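Local coordinates for protein putative aminooxidase (Propionibacterium acnes, PDB 2BA9) that isomerises polyunsaturated fatty acid to conjugated linoleic acid and holds a flavin-adenine dinucleotide cofactor, at residues A[55-59]-A[363-368]; A[308-314]-A[325-330]; A[51-56]-A[321-325]. One frame throughout, in Å; residues are numbered along the deposited sequence.

Interaction 1 of 3, residues A[55-59]-A[363-368]; sequences RYEMG and IEEQTW. With FAD (flavin-adenine dinucleotide), chain D.
In this flavin-containing amine oxidoreductase fold, an edge strand of the mixed sheet (363-368, part of strand 359-373) packs against the loop 55-59, which leads from strand 54-55 towards helix 68-77. The touching parts run in nearly the same direction, 20° apart, but the CA atoms of Met58 and Gln366 are 7.6 Å apart and those of Gly59 and Trp368 8.7 Å. At that spacing no backbone pairing forms, and side chains bridge the gap, burying 310 Å² in total. Tyr56 (chi1 p) and Glu364 (chi1 and chi2 both t) point at each other, so that Tyr56 OH donates a 2.6 Å hydrogen bond to Glu364 OE1. That carboxylate oxygen lies near the plane of the tyrosine ring, at its edge, and is also 3.5 Å from Met58 CG. Met58, folded m, m, m, has the largest covered area of the contact, 102 Å²; its CE rests 3.7 Å from Gln366 CB and its CB 4.1 Å from Trp368 CZ2. Backbone angles change along the loop: Tyr56 is extended, Met58 has psi near -13°, and Gly59 takes -131/-136. Trp368 (chi1 m, chi2 106°) turns its indole towards the loop and hydrogen-bonds from NE1 to Met58 O at 3.0 Å, with the N-H...O angle bent to 135°. Met58, Gly59 and Trp368 all belong to the FAD pocket, and here they line the dimethylbenzene end of the isoalloxazine. Gly59 C lies 3.5 Å from FAD C7, and methyl C8M of FAD sits over one face of the indole, 3.3 Å from Trp368 CD1.

Interaction 2 of 3, residues A[308-314]-A[325-330]; sequences GHVMVYY and ITTYLL
Four apolar side-chain pairs lie at the centre of this beta hairpin, strand 310-314 against strand 325-330. Val312 CG1 meets Tyr328 CB at 3.7 Å, Met311 CE meets Leu330 CG at 3.8 Å, Tyr314 CB meets Tyr328 CE2 at 3.9 Å, and Tyr313 CB meets Ile325 CG2 at 4.2 Å. Val312, Tyr314, Thr326 and Tyr328 share one face of the sheet, while Tyr313 and Thr327 take the other. Tyr328 (chi1 m), with 96 Å² covered, is also part of the FAD pocket, whereas helix 341-355 packs on Thr327 and Leu329. The strand axes approach to 4.7 Å and run antiparallel at 164°. Tyr313 and Thr327 form a non-hydrogen-bonded pair (CA-CA 4.4 Å), Tyr314 and Thr326 a hydrogen-bonded one (CA-CA 5.3 Å). Tyr314 N donates to Thr326 O at 2.8 Å; the return bond, Thr326 N to Tyr314 O at 3.5 Å, is weak. Further along, Met311 adopts -98/-20 and makes a beta bulge with Val312 opposite Tyr328: Met311 N donates to Tyr328 O at 2.9 Å, while Tyr328 N reaches Val312 O only weakly at 3.2 Å. At the open end, by Gly308 and Leu330, a water bridges the two segments, its oxygen 2.6 Å from His309 O, 2.7 Å from Leu330 N and 3.2 Å from Gly308 N. Within 325-330, Thr326 OG1 and Tyr328 OH are hydrogen-bonded at 2.6 Å. The chemistry implies a hairpin held by backbone bonds and apolar packing, with the phenol of Tyr328 anchored on its own strand beside the flavin.

Interaction 3 of 3, residues A[51-56]-A[321-325]; sequences YHGRRY and PHQII
Residues 51-54 make a type I' beta turn, with His52 (47/53) and Gly53 (81/1) both at positive phi; Tyr51 N bonds to Arg54 O at 2.8 Å and Arg54 N to Tyr51 O at 3.3 Å. Facing it, 321-325 has no regular structure up to His322 and is extended from Gln323 onward. CA atoms come no nearer than 6.8 Å (Tyr56 to Ile324), so side chains make the contact. Gln323 NE2 donates to Tyr51 O at 3.0 Å, while its OE1 accepts from Ile324 N at 3.1 Å. The two-stranded hairpin 50-55 is thereby tied, through the first residue of its turn, to the loop connecting strands 310-315 and 325-330 of the mixed sheet. Ile324 (chi1 and chi2 m) wedges between two rings: CD1 lies over a face of Tyr51, and CG1 makes a CH-pi contact 4.2 Å from the Tyr56 centroid. One water oxygen joins Tyr51 OH to His322 O, 2.7 Å from each; another lies 3.0 Å from Arg54 NH2 and 2.9 Å from Gln323 NE2.

How the interactions relate
Interaction 2 is the most buried of the three: 12 of its 13 touching residues are buried, and main-chain bonds inside the mixed sheet dominate. Interactions 1 and 3 lack backbone pairing and rely on side chains, interaction 1 beside the flavin, interaction 3 towards the surface, its centre about 24 Å from the centre of the chain, where waters bridge the gap. They share Arg55 and Tyr56, so that the one Tyr56 ring offers its hydroxyl to interaction 1 and a face to interaction 3; Ile363 CD1 links them further, 3.4 Å from Ile324 CD1. Interactions 2 and 3 share Ile325, while Glu57 O packs 3.4 Å from Thr326 CG2, joining interactions 1 and 2.

Interaction 1 of 3, residues A[55-59]-A[363-368]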
loop_
_atom_site.group_PDB
_atom_site.type_symbol
_atom_site.label_atom_id
_atom_site.label_comp_id
_atom_site.label_asym_id
_atom_site.label_seq_id
_atom_site.Cartn_x
_atom_site.Cartn_y
_atom_site.Cartn_z
ATOM N N ARG A 55 -3.630 -9.662 18.706
ATOM C CA ARG A 55 -3.937 -8.656 17.716
ATOM C C ARG A 55 -4.187 -9.274 16.356
ATOM O O ARG A 55 -3.476 -10.180 15.917
ATOM C CB ARG A 55 -2.818 -7.611 17.633
ATOM C CG ARG A 55 -2.546 -6.912 18.966
ATOM C CD ARG A 55 -1.339 -6.018 18.922
ATOM N NE ARG A 55 -1.594 -4.757 18.228
ATOM C CZ ARG A 55 -0.765 -3.714 18.221
ATOM N NH1 ARG A 55 0.395 -3.756 18.866
ATOM N NH2 ARG A 55 -1.098 -2.611 17.568
ATOM N N TYR A 56 -5.192 -8.752 15.671
ATOM C CA TYR A 56 -5.442 -9.138 14.296
ATOM C C TYR A 56 -5.137 -7.946 13.394
ATOM O O TYR A 56 -4.923 -6.831 13.878
ATOM C CB TYR A 56 -6.877 -9.638 14.116
ATOM C CG TYR A 56 -7.953 -8.628 14.436
ATOM C CD1 TYR A 56 -8.554 -7.884 13.430
ATOM C CD2 TYR A 56 -8.386 -8.432 15.739
ATOM C CE1 TYR A 56 -9.562 -6.971 13.711
ATOM C CE2 TYR A 56 -9.388 -7.523 16.031
ATOM C CZ TYR A 56 -9.971 -6.793 15.010
ATOM O OH TYR A 56 -10.964 -5.887 15.299
ATOM N N GLU A 57 -5.111 -8.194 12.089
ATOM C CA GLU A 57 -4.726 -7.182 11.129
ATOM C C GLU A 57 -5.970 -6.733 10.365
ATOM O O GLU A 57 -6.666 -7.536 9.714
ATOM C CB GLU A 57 -3.666 -7.718 10.157
ATOM C CG GLU A 57 -2.350 -8.222 10.781
ATOM C CD GLU A 57 -1.368 -7.114 11.173
ATOM O OE1 GLU A 57 -1.817 -5.989 11.526
ATOM O OE2 GLU A 57 -0.131 -7.367 11.123
ATOM N N MET A 58 -6.265 -5.450 10.478
ATOM C CA MET A 58 -7.236 -4.802 9.617
ATOM C C MET A 58 -6.557 -4.225 8.372
ATOM O O MET A 58 -7.225 -3.860 7.400
ATOM C CB MET A 58 -7.993 -3.715 10.392
ATOM C CG MET A 58 -9.078 -4.283 11.308
ATOM S SD MET A 58 -10.391 -5.238 10.466
ATOM C CE MET A 58 -10.946 -4.001 9.283
ATOM N N GLY A 59 -5.231 -4.162 8.384
ATOM C CA GLY A 59 -4.476 -3.648 7.232
ATOM C C GLY A 59 -3.330 -4.556 6.818
ATOM O O GLY A 59 -3.489 -5.791 6.756
ATOM N N ILE A 363 -17.166 -8.386 13.228
ATOM C CA ILE A 363 -16.971 -7.504 14.388
ATOM C C ILE A 363 -16.362 -6.153 13.985
ATOM O O ILE A 363 -16.499 -5.177 14.717
ATOM C CB ILE A 363 -16.117 -8.177 15.523
ATOM C CG1 ILE A 363 -14.654 -8.362 15.096
ATOM C CG2 ILE A 363 -16.747 -9.535 15.949
ATOM C CD1 ILE A 363 -13.663 -8.529 16.265
ATOM N N GLU A 364 -15.705 -6.103 12.827
ATOM C CA GLU A 364 -15.155 -4.859 12.281
ATOM C C GLU A 364 -15.103 -4.859 10.742
ATOM O O GLU A 364 -14.731 -5.845 10.110
ATOM C CB GLU A 364 -13.751 -4.589 12.843
ATOM C CG GLU A 364 -13.276 -3.164 12.664
ATOM C CD GLU A 364 -11.847 -2.901 13.173
ATOM O OE1 GLU A 364 -11.280 -3.718 13.935
ATOM O OE2 GLU A 364 -11.291 -1.855 12.792
ATOM N N GLU A 365 -15.457 -3.718 10.165
ATOM C CA GLU A 365 -15.380 -3.494 8.730
ATOM C C GLU A 365 -14.733 -2.164 8.438
ATOM O O GLU A 365 -15.029 -1.160 9.101
ATOM C CB GLU A 365 -16.765 -3.490 8.103
ATOM C CG GLU A 365 -16.719 -3.563 6.603
ATOM C CD GLU A 365 -18.079 -3.577 6.005
ATOM O OE1 GLU A 365 -18.667 -2.479 5.895
ATOM O OE2 GLU A 365 -18.570 -4.684 5.673
ATOM N N GLN A 366 -13.865 -2.162 7.428
ATOM C CA GLN A 366 -13.207 -0.944 6.973
ATOM C C GLN A 366 -13.085 -0.943 5.467
ATOM O O GLN A 366 -12.556 -1.900 4.911
ATOM C CB GLN A 366 -11.797 -0.869 7.565
ATOM C CG GLN A 366 -11.041 0.396 7.204
ATOM C CD GLN A 366 -11.527 1.591 7.941
ATOM O OE1 GLN A 366 -11.534 1.612 9.173
ATOM N NE2 GLN A 366 -11.922 2.615 7.203
ATOM N N THR A 367 -13.562 0.119 4.813
ATOM C CA THR A 367 -13.140 0.410 3.426
ATOM C C THR A 367 -12.012 1.447 3.481
ATOM O O THR A 367 -12.171 2.557 3.993
ATOM C CB THR A 367 -14.283 0.880 2.506
ATOM O OG1 THR A 367 -15.297 -0.132 2.446
ATOM C CG2 THR A 367 -13.764 1.132 1.090
ATOM N N TRP A 368 -10.862 1.065 2.961
ATOM C CA TRP A 368 -9.662 1.886 3.064
ATOM C C TRP A 368 -9.473 2.743 1.816
ATOM O O TRP A 368 -9.793 2.315 0.708
ATOM C CB TRP A 368 -8.443 0.989 3.175
ATOM C CG TRP A 368 -8.335 0.154 4.386
ATOM C CD1 TRP A 368 -8.542 -1.188 4.471
ATOM C CD2 TRP A 368 -7.932 0.583 5.692
ATOM N NE1 TRP A 368 -8.296 -1.622 5.744
ATOM C CE2 TRP A 368 -7.920 -0.555 6.516
ATOM C CE3 TRP A 368 -7.575 1.819 6.240
ATOM C CZ2 TRP A 368 -7.562 -0.498 7.865
ATOM C CZ3 TRP A 368 -7.224 1.877 7.587
ATOM C CH2 TRP A 368 -7.223 0.724 8.381
HETATM P PA FAD D . -1.272 5.537 5.375
HETATM O O1A FAD D . -0.825 4.203 5.897
HETATM O O2A FAD D . -2.660 5.602 4.770
HETATM O O5B FAD D . -1.258 6.588 6.584
HETATM C C5B FAD D . -1.595 7.923 6.288
HETATM C C4B FAD D . -1.761 8.712 7.569
HETATM O O4B FAD D . -2.060 10.054 7.242
HETATM C C3B FAD D . -2.890 8.157 8.440
HETATM O O3B FAD D . -2.414 7.910 9.744
HETATM C C2B FAD D . -3.948 9.233 8.379
HETATM O O2B FAD D . -4.795 9.251 9.529
HETATM C C1B FAD D . -3.098 10.484 8.094
HETATM N N9A FAD D . -3.927 11.540 7.487
HETATM C C8A FAD D . -4.727 11.442 6.368
HETATM N N7A FAD D . -5.342 12.640 6.162
HETATM C C5A FAD D . -4.942 13.501 7.139
HETATM C C6A FAD D . -5.259 14.843 7.434
HETATM N N6A FAD D . -5.810 15.630 6.454
HETATM N N1A FAD D . -4.638 15.453 8.518
HETATM C C2A FAD D . -3.769 14.751 9.342
HETATM N N3A FAD D . -3.470 13.428 9.043
HETATM C C4A FAD D . -4.056 12.808 7.980
HETATM N N1 FAD D . 1.723 -2.980 2.703
HETATM C C2 FAD D . 2.782 -3.855 2.565
HETATM O O2 FAD D . 3.932 -3.422 2.501
HETATM N N3 FAD D . 2.542 -5.212 2.469
HETATM C C4 FAD D . 1.253 -5.697 2.542
HETATM O O4 FAD D . 1.074 -6.923 2.472
HETATM C C4X FAD D . 0.180 -4.813 2.697
HETATM N N5 FAD D . -1.129 -5.261 2.751
HETATM C C5X FAD D . -2.176 -4.415 3.066
HETATM C C6 FAD D . -3.461 -4.917 3.255
HETATM C C7 FAD D . -4.498 -4.057 3.609
HETATM C C7M FAD D . -5.868 -4.636 3.821
HETATM C C8 FAD D . -4.249 -2.695 3.761
HETATM C C8M FAD D . -5.330 -1.728 4.137
HETATM C C9 FAD D . -2.962 -2.202 3.565
HETATM C C9A FAD D . -1.913 -3.050 3.206
HETATM N N10 FAD D . -0.609 -2.571 2.981
HETATM C C10 FAD D . 0.435 -3.449 2.797
HETATM C "C1'" FAD D . -0.369 -1.149 2.597
HETATM C "C2'" FAD D . 0.251 -0.348 3.735
HETATM O "O2'" FAD D . -0.437 -0.546 4.966
HETATM C "C3'" FAD D . 0.232 1.116 3.324
HETATM O "O3'" FAD D . 0.803 1.248 2.020
HETATM C "C4'" FAD D . 0.974 1.975 4.336
HETATM O "O4'" FAD D . 0.256 2.066 5.560
HETATM C "C5'" FAD D . 1.212 3.346 3.720
HETATM O "O5'" FAD D . 1.610 4.255 4.707
HETATM P P FAD D . 1.391 5.844 4.481
HETATM O O1P FAD D . 1.841 6.619 5.705
HETATM O O2P FAD D . 2.136 6.237 3.252
HETATM O O3P FAD D . -0.190 6.063 4.311
#

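Interaction 2 of 3, residues A[308-314]-A[325-330]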
loop_
_atom_site.group_PDB
_atom_site.type_symbol
_atom_site.label_atom_id
_atom_site.label_comp_id
_atom_site.label_asym_id
_atom_site.label_seq_id
_atom_site.Cartn_x
_atom_site.Cartn_y
_atom_site.Cartn_z
ATOM N N GLY A 308 -16.195 -7.094 -6.235
ATOM C CA GLY A 308 -17.073 -7.105 -5.065
ATOM C C GLY A 308 -17.007 -8.430 -4.346
ATOM O O GLY A 308 -17.401 -8.537 -3.181
ATOM N N HIS A 309 -16.504 -9.459 -5.026
ATOM C CA HIS A 309 -16.395 -10.776 -4.393
ATOM C C HIS A 309 -15.141 -10.871 -3.555
ATOM O O HIS A 309 -14.192 -10.140 -3.772
ATOM C CB HIS A 309 -16.478 -11.896 -5.435
ATOM C CG HIS A 309 -17.879 -12.186 -5.868
ATOM N ND1 HIS A 309 -18.751 -12.921 -5.095
ATOM C CD2 HIS A 309 -18.579 -11.802 -6.964
ATOM C CE1 HIS A 309 -19.924 -13.001 -5.708
ATOM N NE2 HIS A 309 -19.852 -12.314 -6.835
ATOM N N VAL A 310 -15.148 -11.769 -2.580
ATOM C CA VAL A 310 -13.955 -12.043 -1.775
ATOM C C VAL A 310 -12.870 -12.691 -2.637
ATOM O O VAL A 310 -13.096 -13.732 -3.249
ATOM C CB VAL A 310 -14.264 -12.986 -0.601
ATOM C CG1 VAL A 310 -12.970 -13.387 0.124
ATOM C CG2 VAL A 310 -15.255 -12.349 0.370
ATOM N N MET A 311 -11.689 -12.077 -2.642
ATOM C CA MET A 311 -10.558 -12.544 -3.433
ATOM C C MET A 311 -9.561 -13.374 -2.623
ATOM O O MET A 311 -8.779 -14.125 -3.181
ATOM C CB MET A 311 -9.836 -11.353 -4.042
ATOM C CG MET A 311 -10.751 -10.431 -4.821
ATOM S SD MET A 311 -9.809 -9.105 -5.580
ATOM C CE MET A 311 -9.516 -8.049 -4.167
ATOM N N VAL A 312 -9.599 -13.214 -1.307
ATOM C CA VAL A 312 -8.675 -13.881 -0.411
ATOM C C VAL A 312 -9.184 -13.704 1.006
ATOM O O VAL A 312 -9.902 -12.744 1.308
ATOM C CB VAL A 312 -7.232 -13.322 -0.531
ATOM C CG1 VAL A 312 -7.212 -11.827 -0.264
ATOM C CG2 VAL A 312 -6.271 -14.055 0.424
ATOM N N TYR A 313 -8.854 -14.666 1.864
ATOM C CA TYR A 313 -9.103 -14.518 3.293
ATOM C C TYR A 313 -7.885 -14.975 4.060
ATOM O O TYR A 313 -7.139 -15.826 3.594
ATOM C CB TYR A 313 -10.370 -15.248 3.742
ATOM C CG TYR A 313 -10.423 -16.720 3.431
ATOM C CD1 TYR A 313 -9.794 -17.657 4.249
ATOM C CD2 TYR A 313 -11.127 -17.185 2.327
ATOM C CE1 TYR A 313 -9.858 -19.008 3.957
ATOM C CE2 TYR A 313 -11.191 -18.525 2.030
ATOM C CZ TYR A 313 -10.563 -19.443 2.845
ATOM O OH TYR A 313 -10.639 -20.799 2.531
ATOM N N TYR A 314 -7.704 -14.386 5.234
ATOM C CA TYR A 314 -6.515 -14.580 6.050
ATOM C C TYR A 314 -6.767 -15.400 7.319
ATOM O O TYR A 314 -7.532 -14.985 8.197
ATOM C CB TYR A 314 -5.959 -13.200 6.400
ATOM C CG TYR A 314 -4.747 -13.158 7.298
ATOM C CD1 TYR A 314 -3.751 -14.121 7.229
ATOM C CD2 TYR A 314 -4.588 -12.114 8.187
ATOM C CE1 TYR A 314 -2.638 -14.056 8.060
ATOM C CE2 TYR A 314 -3.501 -12.032 9.004
ATOM C CZ TYR A 314 -2.523 -13.004 8.948
ATOM O OH TYR A 314 -1.437 -12.889 9.764
ATOM N N ILE A 325 -10.853 -14.102 11.288
ATOM C CA ILE A 325 -10.478 -14.396 9.916
ATOM C C ILE A 325 -10.910 -13.173 9.130
ATOM O O ILE A 325 -12.087 -12.806 9.161
ATOM C CB ILE A 325 -11.242 -15.626 9.371
ATOM C CG1 ILE A 325 -10.924 -16.887 10.191
ATOM C CG2 ILE A 325 -10.966 -15.812 7.898
ATOM C CD1 ILE A 325 -9.527 -17.478 10.013
ATOM N N THR A 326 -9.970 -12.513 8.464
ATOM C CA THR A 326 -10.305 -11.306 7.718
ATOM C C THR A 326 -10.508 -11.667 6.240
ATOM O O THR A 326 -9.848 -12.571 5.705
ATOM C CB THR A 326 -9.242 -10.169 7.890
ATOM O OG1 THR A 326 -7.924 -10.680 7.666
ATOM C CG2 THR A 326 -9.317 -9.545 9.286
ATOM N N THR A 327 -11.438 -10.960 5.605
ATOM C CA THR A 327 -11.759 -11.137 4.194
ATOM C C THR A 327 -11.455 -9.851 3.453
ATOM O O THR A 327 -11.500 -8.759 4.043
ATOM C CB THR A 327 -13.256 -11.476 3.969
ATOM O OG1 THR A 327 -14.047 -10.304 4.193
ATOM C CG2 THR A 327 -13.723 -12.609 4.887
ATOM N N TYR A 328 -11.191 -9.991 2.151
ATOM C CA TYR A 328 -10.717 -8.894 1.296
ATOM C C TYR A 328 -11.456 -8.881 -0.038
ATOM O O TYR A 328 -11.466 -9.882 -0.752
ATOM C CB TYR A 328 -9.209 -9.050 1.072
ATOM C CG TYR A 328 -8.442 -9.142 2.383
ATOM C CD1 TYR A 328 -7.834 -8.016 2.945
ATOM C CD2 TYR A 328 -8.357 -10.348 3.074
ATOM C CE1 TYR A 328 -7.175 -8.094 4.155
ATOM C CE2 TYR A 328 -7.693 -10.438 4.279
ATOM C CZ TYR A 328 -7.096 -9.305 4.815
ATOM O OH TYR A 328 -6.441 -9.398 6.013
ATOM N N LEU A 329 -12.077 -7.751 -0.361
ATOM C CA LEU A 329 -12.741 -7.555 -1.660
ATOM C C LEU A 329 -12.506 -6.135 -2.141
ATOM O O LEU A 329 -12.166 -5.229 -1.348
ATOM C CB LEU A 329 -14.256 -7.816 -1.568
ATOM C CG LEU A 329 -15.082 -6.963 -0.573
ATOM C CD1 LEU A 329 -15.454 -5.602 -1.110
ATOM C CD2 LEU A 329 -16.344 -7.693 -0.100
ATOM N N LEU A 330 -12.706 -5.930 -3.436
ATOM C CA LEU A 330 -12.550 -4.606 -4.032
ATOM C C LEU A 330 -13.890 -4.080 -4.548
ATOM O O LEU A 330 -14.685 -4.830 -5.126
ATOM C CB LEU A 330 -11.542 -4.638 -5.179
ATOM C CG LEU A 330 -10.097 -4.311 -4.833
ATOM C CD1 LEU A 330 -9.250 -4.627 -6.051
ATOM C CD2 LEU A 330 -9.957 -2.857 -4.393
HETATM O O HOH W 1 -13.336 -8.044 -5.048
HETATM O O HOH W 2 -7.095 -13.034 10.248
#

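Interaction 3 of 3, residues A[51-56]-A[321-325]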
loop_
_atom_site.group_PDB
_atom_site.type_symbol
_atom_site.label_atom_id
_atom_site.label_comp_id
_atom_site.label_asym_id
_atom_site.label_seq_id
_atom_site.Cartn_x
_atom_site.Cartn_y
_atom_site.Cartn_z
ATOM N N TYR A 51 -8.221 -8.536 19.938
ATOM C CA TYR A 51 -9.379 -9.388 20.164
ATOM C C TYR A 51 -8.923 -10.624 20.920
ATOM O O TYR A 51 -8.049 -11.323 20.453
ATOM C CB TYR A 51 -10.036 -9.811 18.851
ATOM C CG TYR A 51 -11.329 -10.605 19.052
ATOM C CD1 TYR A 51 -12.485 -9.973 19.506
ATOM C CD2 TYR A 51 -11.392 -11.966 18.790
ATOM C CE1 TYR A 51 -13.665 -10.671 19.700
ATOM C CE2 TYR A 51 -12.593 -12.688 18.981
ATOM C CZ TYR A 51 -13.718 -12.028 19.443
ATOM O OH TYR A 51 -14.911 -12.693 19.635
ATOM N N HIS A 52 -9.545 -10.882 22.070
ATOM C CA HIS A 52 -9.237 -12.031 22.922
ATOM C C HIS A 52 -7.730 -12.212 23.156
ATOM O O HIS A 52 -7.182 -13.282 22.904
ATOM C CB HIS A 52 -9.863 -13.313 22.338
ATOM C CG HIS A 52 -11.345 -13.429 22.559
ATOM N ND1 HIS A 52 -12.052 -14.580 22.271
ATOM C CD2 HIS A 52 -12.249 -12.549 23.055
ATOM C CE1 HIS A 52 -13.331 -14.395 22.553
ATOM N NE2 HIS A 52 -13.477 -13.174 23.040
ATOM N N GLY A 53 -7.067 -11.152 23.616
ATOM C CA GLY A 53 -5.674 -11.238 24.062
ATOM C C GLY A 53 -4.606 -11.207 22.979
ATOM O O GLY A 53 -3.420 -11.301 23.280
ATOM N N ARG A 54 -5.013 -11.087 21.717
ATOM C CA ARG A 54 -4.070 -11.092 20.598
ATOM C C ARG A 54 -4.544 -10.083 19.562
ATOM O O ARG A 54 -5.705 -9.681 19.560
ATOM C CB ARG A 54 -3.950 -12.491 19.959
ATOM C CG ARG A 54 -3.450 -13.577 20.919
ATOM C CD ARG A 54 -2.936 -14.829 20.226
ATOM N NE ARG A 54 -3.987 -15.816 20.019
ATOM C CZ ARG A 54 -3.792 -17.092 19.669
ATOM N NH1 ARG A 54 -2.561 -17.578 19.494
ATOM N NH2 ARG A 54 -4.843 -17.892 19.506
ATOM N N ARG A 55 -3.630 -9.662 18.706
ATOM C CA ARG A 55 -3.937 -8.656 17.716
ATOM C C ARG A 55 -4.187 -9.274 16.356
ATOM O O ARG A 55 -3.476 -10.180 15.917
ATOM C CB ARG A 55 -2.818 -7.611 17.633
ATOM C CG ARG A 55 -2.546 -6.912 18.966
ATOM C CD ARG A 55 -1.339 -6.018 18.922
ATOM N NE ARG A 55 -1.594 -4.757 18.228
ATOM C CZ ARG A 55 -0.765 -3.714 18.221
ATOM N NH1 ARG A 55 0.395 -3.756 18.866
ATOM N NH2 ARG A 55 -1.098 -2.611 17.568
ATOM N N TYR A 56 -5.192 -8.752 15.671
ATOM C CA TYR A 56 -5.442 -9.138 14.296
ATOM C C TYR A 56 -5.137 -7.946 13.394
ATOM O O TYR A 56 -4.923 -6.831 13.878
ATOM C CB TYR A 56 -6.877 -9.638 14.116
ATOM C CG TYR A 56 -7.953 -8.628 14.436
ATOM C CD1 TYR A 56 -8.554 -7.884 13.430
ATOM C CD2 TYR A 56 -8.386 -8.432 15.739
ATOM C CE1 TYR A 56 -9.562 -6.971 13.711
ATOM C CE2 TYR A 56 -9.388 -7.523 16.031
ATOM C CZ TYR A 56 -9.971 -6.793 15.010
ATOM O OH TYR A 56 -10.964 -5.887 15.299
ATOM N N PRO A 321 -10.091 -21.633 16.999
ATOM C CA PRO A 321 -11.162 -21.522 15.999
ATOM C C PRO A 321 -12.161 -20.405 16.230
ATOM O O PRO A 321 -13.095 -20.242 15.426
ATOM C CB PRO A 321 -11.889 -22.866 16.084
ATOM C CG PRO A 321 -11.103 -23.709 17.021
ATOM C CD PRO A 321 -10.270 -22.811 17.857
ATOM N N HIS A 322 -11.980 -19.665 17.320
ATOM C CA HIS A 322 -12.849 -18.552 17.663
ATOM C C HIS A 322 -12.130 -17.220 17.453
ATOM O O HIS A 322 -12.610 -16.180 17.924
ATOM C CB HIS A 322 -13.326 -18.687 19.112
ATOM C CG HIS A 322 -13.992 -19.994 19.398
ATOM N ND1 HIS A 322 -15.079 -20.444 18.682
ATOM C CD2 HIS A 322 -13.716 -20.955 20.308
ATOM C CE1 HIS A 322 -15.446 -21.627 19.139
ATOM N NE2 HIS A 322 -14.642 -21.955 20.132
ATOM N N GLN A 323 -10.992 -17.254 16.750
ATOM C CA GLN A 323 -10.251 -16.030 16.403
ATOM C C GLN A 323 -10.686 -15.440 15.059
ATOM O O GLN A 323 -11.459 -16.054 14.307
ATOM C CB GLN A 323 -8.725 -16.280 16.398
ATOM C CG GLN A 323 -8.034 -15.906 17.709
ATOM C CD GLN A 323 -8.064 -14.415 18.009
ATOM O OE1 GLN A 323 -8.316 -13.586 17.121
ATOM N NE2 GLN A 323 -7.779 -14.057 19.274
ATOM N N ILE A 324 -10.154 -14.250 14.762
ATOM C CA ILE A 324 -10.562 -13.481 13.590
ATOM C C ILE A 324 -9.981 -14.010 12.292
ATOM O O ILE A 324 -8.786 -14.325 12.201
ATOM C CB ILE A 324 -10.185 -11.984 13.738
ATOM C CG1 ILE A 324 -10.926 -11.354 14.928
ATOM C CG2 ILE A 324 -10.534 -11.190 12.485
ATOM C CD1 ILE A 324 -12.439 -11.391 14.792
ATOM N N ILE A 325 -10.853 -14.102 11.288
ATOM C CA ILE A 325 -10.478 -14.396 9.916
ATOM C C ILE A 325 -10.910 -13.173 9.130
ATOM O O ILE A 325 -12.087 -12.806 9.161
ATOM C CB ILE A 325 -11.242 -15.626 9.371
ATOM C CG1 ILE A 325 -10.924 -16.887 10.191
ATOM C CG2 ILE A 325 -10.966 -15.812 7.898
ATOM C CD1 ILE A 325 -9.527 -17.478 10.013
HETATM O O HOH W 3 -14.744 -15.330 19.357
HETATM O O HOH W 4 -6.538 -11.531 17.126
HETATM O O HOH W 5 -7.054 -16.374 20.946
#